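Local coordinates for protein TetR family transcriptional regulator (Clostridium perfringens, PDB 6AZH) that probably binds DNA as a dimeric TetR-family repressor or regulator of transcription, with a putative role in controlling fatty acid metabolism genes, at residues 7-11 and 42-47; 14-19 and 31-36. All coordinates share one frame; numbering follows the deposited sequence.

How the contacts relate
Helix 6-26 serves both contacts, and they illustrate how one long helix can carry the two short helices of a helix-turn-helix in succession. Contact 2 is the more deeply buried: there helix 29-36 lies on residues 14-19 through alanine, valine, isoleucine and phenylalanine, with no hydrogen bond across and its single ion pair kept within one helix at the exposed side. Contact 1, where residues 7-11 meet 42-47, is partly buried and mixed, an apolar floor of I11, L43 and F47 beneath a polar layer of K8, N46 and a water. The centres are 11 Å apart, and the two join directly, with A10 and I11 packing on A36 and I11 also on I32.

Contact 1 of 2, residues 7-11 and 42-47; sequences TKKAI and TLYYNF
K8 and N46 make the polar link between the first helix of a TetR-type DNA-binding domain and helix 40-46, which by its place in the fold corresponds to the recognition helix of TetR-family regulators. The two helical segments cross almost at right angles, at 97°, with axes 10.8 Å apart; at this spacing side chains, not backbones, make the contact. The lysine shows how. Its CB leaves the helix obliquely to the partner; CG then passes the F47 ring at CZ, CD adds length, and CE is near both groups, 4.2 Å from F47 CZ and 3.9 Å from N46 OD1. A bend at the last torsion (chi4 83°) swings NZ round to the amide, where it donates to N46 OD1 at 2.8 Å, in the carbonyl plane and on a lone pair. NZ also donates to a water that in turn donates to the backbone O of N46, so the ammonium group reaches the end of the helix by two routes. The other end of the amide is tied as well: N46 ND2 donates to T42 O at 2.8 Å. With both ends engaged, the flip of the amide is fixed, and T7 CG2 rests against ND2 at 3.6 Å. Beneath this polar layer the contact turns apolar. F47, the first residue to leave the helix, points its ring back toward helix 6-26, where F56 and I53 of helix 50-74 also meet it. I11 CD1 touches L43 CG at 4.0 Å and sits in the plane of the F47 ring, 3.8 Å from the edge atom CE2.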
loop_
_atom_site.group_PDB
_atom_site.type_symbol
_atom_site.label_atom_id
_atom_site.label_comp_id
_atom_site.label_asym_id
_atom_site.label_seq_id
_atom_site.Cartn_x
_atom_site.Cartn_y
_atom_site.Cartn_z
ATOM N N THR A 7 16.163 -18.394 20.400
ATOM C CA THR A 7 15.012 -19.077 19.811
ATOM C C THR A 7 14.023 -18.075 19.225
ATOM O O THR A 7 13.602 -18.199 18.066
ATOM C CB THR A 7 14.328 -19.946 20.860
ATOM O OG1 THR A 7 15.171 -21.070 21.147
ATOM C CG2 THR A 7 12.979 -20.429 20.353
ATOM N N LYS A 8 13.665 -17.057 20.007
ATOM C CA LYS A 8 12.703 -16.075 19.520
ATOM C C LYS A 8 13.302 -15.208 18.419
ATOM O O LYS A 8 12.620 -14.903 17.433
ATOM C CB LYS A 8 12.190 -15.239 20.684
ATOM C CG LYS A 8 11.175 -15.987 21.542
ATOM C CD LYS A 8 10.737 -15.150 22.725
ATOM C CE LYS A 8 9.345 -15.552 23.200
ATOM N NZ LYS A 8 9.400 -16.727 24.105
ATOM N N LYS A 9 14.578 -14.817 18.545
ATOM C CA LYS A 9 15.203 -14.029 17.482
ATOM C C LYS A 9 15.275 -14.808 16.175
ATOM O O LYS A 9 15.028 -14.251 15.099
ATOM C CB LYS A 9 16.606 -13.565 17.886
ATOM C CG LYS A 9 17.331 -12.783 16.766
ATOM C CD LYS A 9 18.421 -11.871 17.333
ATOM C CE LYS A 9 18.869 -10.817 16.318
ATOM N NZ LYS A 9 19.642 -11.417 15.197
ATOM N N ALA A 10 15.616 -16.102 16.241
ATOM C CA ALA A 10 15.711 -16.898 15.026
ATOM C C ALA A 10 14.345 -17.049 14.368
ATOM O O ALA A 10 14.224 -16.922 13.144
ATOM C CB ALA A 10 16.309 -18.282 15.342
ATOM N N ILE A 11 13.315 -17.325 15.170
ATOM C CA ILE A 11 11.948 -17.431 14.662
ATOM C C ILE A 11 11.509 -16.095 14.094
ATOM O O ILE A 11 10.937 -16.021 13.000
ATOM C CB ILE A 11 11.003 -17.902 15.783
ATOM C CG1 ILE A 11 11.274 -19.380 16.113
ATOM C CG2 ILE A 11 9.521 -17.705 15.406
ATOM C CD1 ILE A 11 10.705 -19.814 17.423
ATOM N N THR A 42 10.694 -27.036 20.343
ATOM C CA THR A 42 11.054 -25.803 21.039
ATOM C C THR A 42 10.277 -24.616 20.477
ATOM O O THR A 42 9.869 -23.721 21.230
ATOM C CB THR A 42 12.567 -25.600 20.939
ATOM O OG1 THR A 42 13.224 -26.686 21.619
ATOM C CG2 THR A 42 13.012 -24.272 21.577
ATOM N N LEU A 43 10.046 -24.596 19.159
ATOM C CA LEU A 43 9.163 -23.573 18.601
ATOM C C LEU A 43 7.802 -23.628 19.276
ATOM O O LEU A 43 7.285 -22.611 19.747
ATOM C CB LEU A 43 9.022 -23.726 17.083
ATOM C CG LEU A 43 8.096 -22.686 16.405
ATOM C CD1 LEU A 43 8.518 -22.418 14.966
ATOM C CD2 LEU A 43 6.606 -23.075 16.427
ATOM N N TYR A 44 7.196 -24.817 19.326
ATOM C CA TYR A 44 5.855 -24.911 19.877
ATOM C C TYR A 44 5.829 -24.663 21.379
ATOM O O TYR A 44 4.778 -24.295 21.915
ATOM C CB TYR A 44 5.258 -26.283 19.547
ATOM C CG TYR A 44 4.628 -26.392 18.166
ATOM C CD1 TYR A 44 3.580 -25.549 17.780
ATOM C CD2 TYR A 44 5.064 -27.351 17.265
ATOM C CE1 TYR A 44 2.986 -25.673 16.527
ATOM C CE2 TYR A 44 4.477 -27.492 16.011
ATOM C CZ TYR A 44 3.451 -26.645 15.643
ATOM O OH TYR A 44 2.892 -26.781 14.395
ATOM N N TYR A 45 6.962 -24.838 22.068
ATOM C CA TYR A 45 7.024 -24.448 23.469
ATOM C C TYR A 45 6.850 -22.942 23.623
ATOM O O TYR A 45 6.344 -22.474 24.649
ATOM C CB TYR A 45 8.349 -24.896 24.080
ATOM C CG TYR A 45 8.451 -24.631 25.564
ATOM C CD1 TYR A 45 9.146 -23.527 26.045
ATOM C CD2 TYR A 45 7.847 -25.481 26.486
ATOM C CE1 TYR A 45 9.239 -23.273 27.401
ATOM C CE2 TYR A 45 7.937 -25.234 27.847
ATOM C CZ TYR A 45 8.633 -24.130 28.296
ATOM O OH TYR A 45 8.727 -23.876 29.644
ATOM N N ASN A 46 7.238 -22.178 22.607
ATOM C CA ASN A 46 7.204 -20.720 22.646
ATOM C C ASN A 46 5.975 -20.119 21.975
ATOM O O ASN A 46 5.493 -19.070 22.420
ATOM C CB ASN A 46 8.464 -20.158 21.976
ATOM C CG ASN A 46 9.698 -20.296 22.850
ATOM O OD1 ASN A 46 10.001 -19.409 23.645
ATOM N ND2 ASN A 46 10.421 -21.403 22.699
ATOM N N PHE A 47 5.464 -20.758 20.924
ATOM C CA PHE A 47 4.360 -20.244 20.119
ATOM C C PHE A 47 3.429 -21.393 19.769
ATOM O O PHE A 47 3.886 -22.410 19.241
ATOM C CB PHE A 47 4.877 -19.599 18.828
ATOM C CG PHE A 47 5.827 -18.462 19.056
ATOM C CD1 PHE A 47 5.362 -17.237 19.495
ATOM C CD2 PHE A 47 7.185 -18.616 18.817
ATOM C CE1 PHE A 47 6.244 -16.174 19.720
ATOM C CE2 PHE A 47 8.072 -17.552 19.026
ATOM C CZ PHE A 47 7.596 -16.336 19.469
HETATM O O HOH W 1 6.645 -17.299 24.522
#

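Contact 2 of 2, residues 14-19 and 31-36; sequences AAINVF and EIASKA
V18 sets its isopropyl group against E31 and I32 with both methyls in use. CG1 stands anti to the backbone N (chi1 174°) and CG2 anti to the carbonyl carbon, which lets both methyls face E31 CG, with CG2 3.9 Å from it, while V18 CB rests 4.0 Å from I32 CG1. I32 carries its CD1 past the valine to A15 CB and to the F19 ring, where CZ is 4.1 Å away. The segments 14-19 and 31-36 run at 127° to each other, their axes 9.0 Å apart, and this packs the first helix of the DNA-binding domain against the first helix of the helix-turn-helix. Alanines allow the backbones to come close: A14 CB lies 3.5 Å from A36 N and 3.7 Å from A36 CB. On the more exposed side, K35 begins toward helix 6-26, laying its CB on A14 and its CG on V18 CG2, then folds back through bends at chi2 and chi4. Its NZ meets E31 OE2 at 2.9 Å in a salt bridge between residues four positions, or one turn, apart on the same helix, approaching from above the carboxylate plane.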
loop_
_atom_site.group_PDB
_atom_site.type_symbol
_atom_site.label_atom_id
_atom_site.label_comp_id
_atom_site.label_asym_id
_atom_site.label_seq_id
_atom_site.Cartn_x
_atom_site.Cartn_y
_atom_site.Cartn_z
ATOM N N ALA A 14 13.386 -15.499 10.736
ATOM C CA ALA A 14 12.922 -16.421 9.710
ATOM C C ALA A 14 11.464 -16.173 9.356
ATOM O O ALA A 14 11.083 -16.265 8.181
ATOM C CB ALA A 14 13.118 -17.880 10.160
ATOM N N ALA A 15 10.626 -15.900 10.354
ATOM C CA ALA A 15 9.206 -15.719 10.082
ATOM C C ALA A 15 8.983 -14.517 9.173
ATOM O O ALA A 15 8.132 -14.555 8.280
ATOM C CB ALA A 15 8.427 -15.542 11.384
ATOM N N ILE A 16 9.741 -13.443 9.385
ATOM C CA ILE A 16 9.607 -12.285 8.499
ATOM C C ILE A 16 9.791 -12.705 7.048
ATOM O O ILE A 16 8.988 -12.357 6.176
ATOM C CB ILE A 16 10.603 -11.178 8.884
ATOM C CG1 ILE A 16 10.109 -10.429 10.115
ATOM C CG2 ILE A 16 10.757 -10.210 7.731
ATOM C CD1 ILE A 16 11.199 -9.657 10.822
ATOM N N ASN A 17 10.857 -13.467 6.767
ATOM C CA ASN A 17 11.143 -13.840 5.384
ATOM C C ASN A 17 10.103 -14.811 4.832
ATOM O O ASN A 17 9.684 -14.682 3.676
ATOM C CB ASN A 17 12.547 -14.423 5.275
ATOM C CG ASN A 17 13.606 -13.371 5.382
ATOM O OD1 ASN A 17 13.409 -12.232 4.951
ATOM N ND2 ASN A 17 14.738 -13.732 5.971
ATOM N N VAL A 18 9.659 -15.779 5.638
ATOM C CA VAL A 18 8.633 -16.711 5.170
ATOM C C VAL A 18 7.340 -15.964 4.864
ATOM O O VAL A 18 6.773 -16.088 3.769
ATOM C CB VAL A 18 8.402 -17.827 6.204
ATOM C CG1 VAL A 18 7.246 -18.698 5.767
ATOM C CG2 VAL A 18 9.673 -18.682 6.362
ATOM N N PHE A 19 6.856 -15.175 5.827
ATOM C CA PHE A 19 5.643 -14.388 5.610
ATOM C C PHE A 19 5.797 -13.441 4.415
ATOM O O PHE A 19 4.859 -13.271 3.632
ATOM C CB PHE A 19 5.293 -13.597 6.875
ATOM C CG PHE A 19 4.701 -14.425 7.985
ATOM C CD1 PHE A 19 3.621 -15.266 7.744
ATOM C CD2 PHE A 19 5.204 -14.331 9.281
ATOM C CE1 PHE A 19 3.061 -16.014 8.774
ATOM C CE2 PHE A 19 4.654 -15.071 10.322
ATOM C CZ PHE A 19 3.576 -15.921 10.068
ATOM N N GLU A 31 7.677 -24.569 7.982
ATOM C CA GLU A 31 8.693 -23.858 7.221
ATOM C C GLU A 31 9.455 -22.873 8.102
ATOM O O GLU A 31 10.676 -22.734 7.968
ATOM C CB GLU A 31 8.042 -23.147 6.027
ATOM C CG GLU A 31 8.986 -22.286 5.185
ATOM C CD GLU A 31 9.987 -23.085 4.353
ATOM O OE1 GLU A 31 9.995 -24.338 4.422
ATOM O OE2 GLU A 31 10.768 -22.448 3.611
ATOM N N ILE A 32 8.757 -22.197 9.023
ATOM C CA ILE A 32 9.424 -21.235 9.898
ATOM C C ILE A 32 10.431 -21.937 10.806
ATOM O O ILE A 32 11.542 -21.441 11.021
ATOM C CB ILE A 32 8.385 -20.432 10.709
ATOM C CG1 ILE A 32 7.577 -19.524 9.766
ATOM C CG2 ILE A 32 9.078 -19.602 11.800
ATOM C CD1 ILE A 32 6.313 -18.933 10.370
ATOM N N ALA A 33 10.070 -23.105 11.343
ATOM C CA ALA A 33 11.008 -23.848 12.186
ATOM C C ALA A 33 12.246 -24.237 11.393
ATOM O O ALA A 33 13.379 -24.080 11.862
ATOM C CB ALA A 33 10.337 -25.104 12.763
ATOM N N SER A 34 12.036 -24.752 10.182
ATOM C CA SER A 34 13.142 -25.163 9.329
ATOM C C SER A 34 14.045 -23.984 9.012
ATOM O O SER A 34 15.267 -24.056 9.187
ATOM C CB SER A 34 12.591 -25.789 8.047
ATOM O OG SER A 34 13.624 -26.032 7.120
ATOM N N LYS A 35 13.448 -22.868 8.580
ATOM C CA LYS A 35 14.250 -21.711 8.200
ATOM C C LYS A 35 14.945 -21.096 9.403
ATOM O O LYS A 35 16.053 -20.555 9.270
ATOM C CB LYS A 35 13.374 -20.672 7.494
ATOM C CG LYS A 35 12.993 -21.038 6.058
ATOM C CD LYS A 35 14.172 -20.853 5.105
ATOM C CE LYS A 35 13.754 -21.049 3.645
ATOM N NZ LYS A 35 13.603 -22.487 3.288
ATOM N N ALA A 36 14.310 -21.149 10.575
ATOM C CA ALA A 36 14.908 -20.608 11.786
ATOM C C ALA A 36 15.998 -21.492 12.373
ATOM O O ALA A 36 16.721 -21.031 13.258
ATOM C CB ALA A 36 13.837 -20.382 12.853
#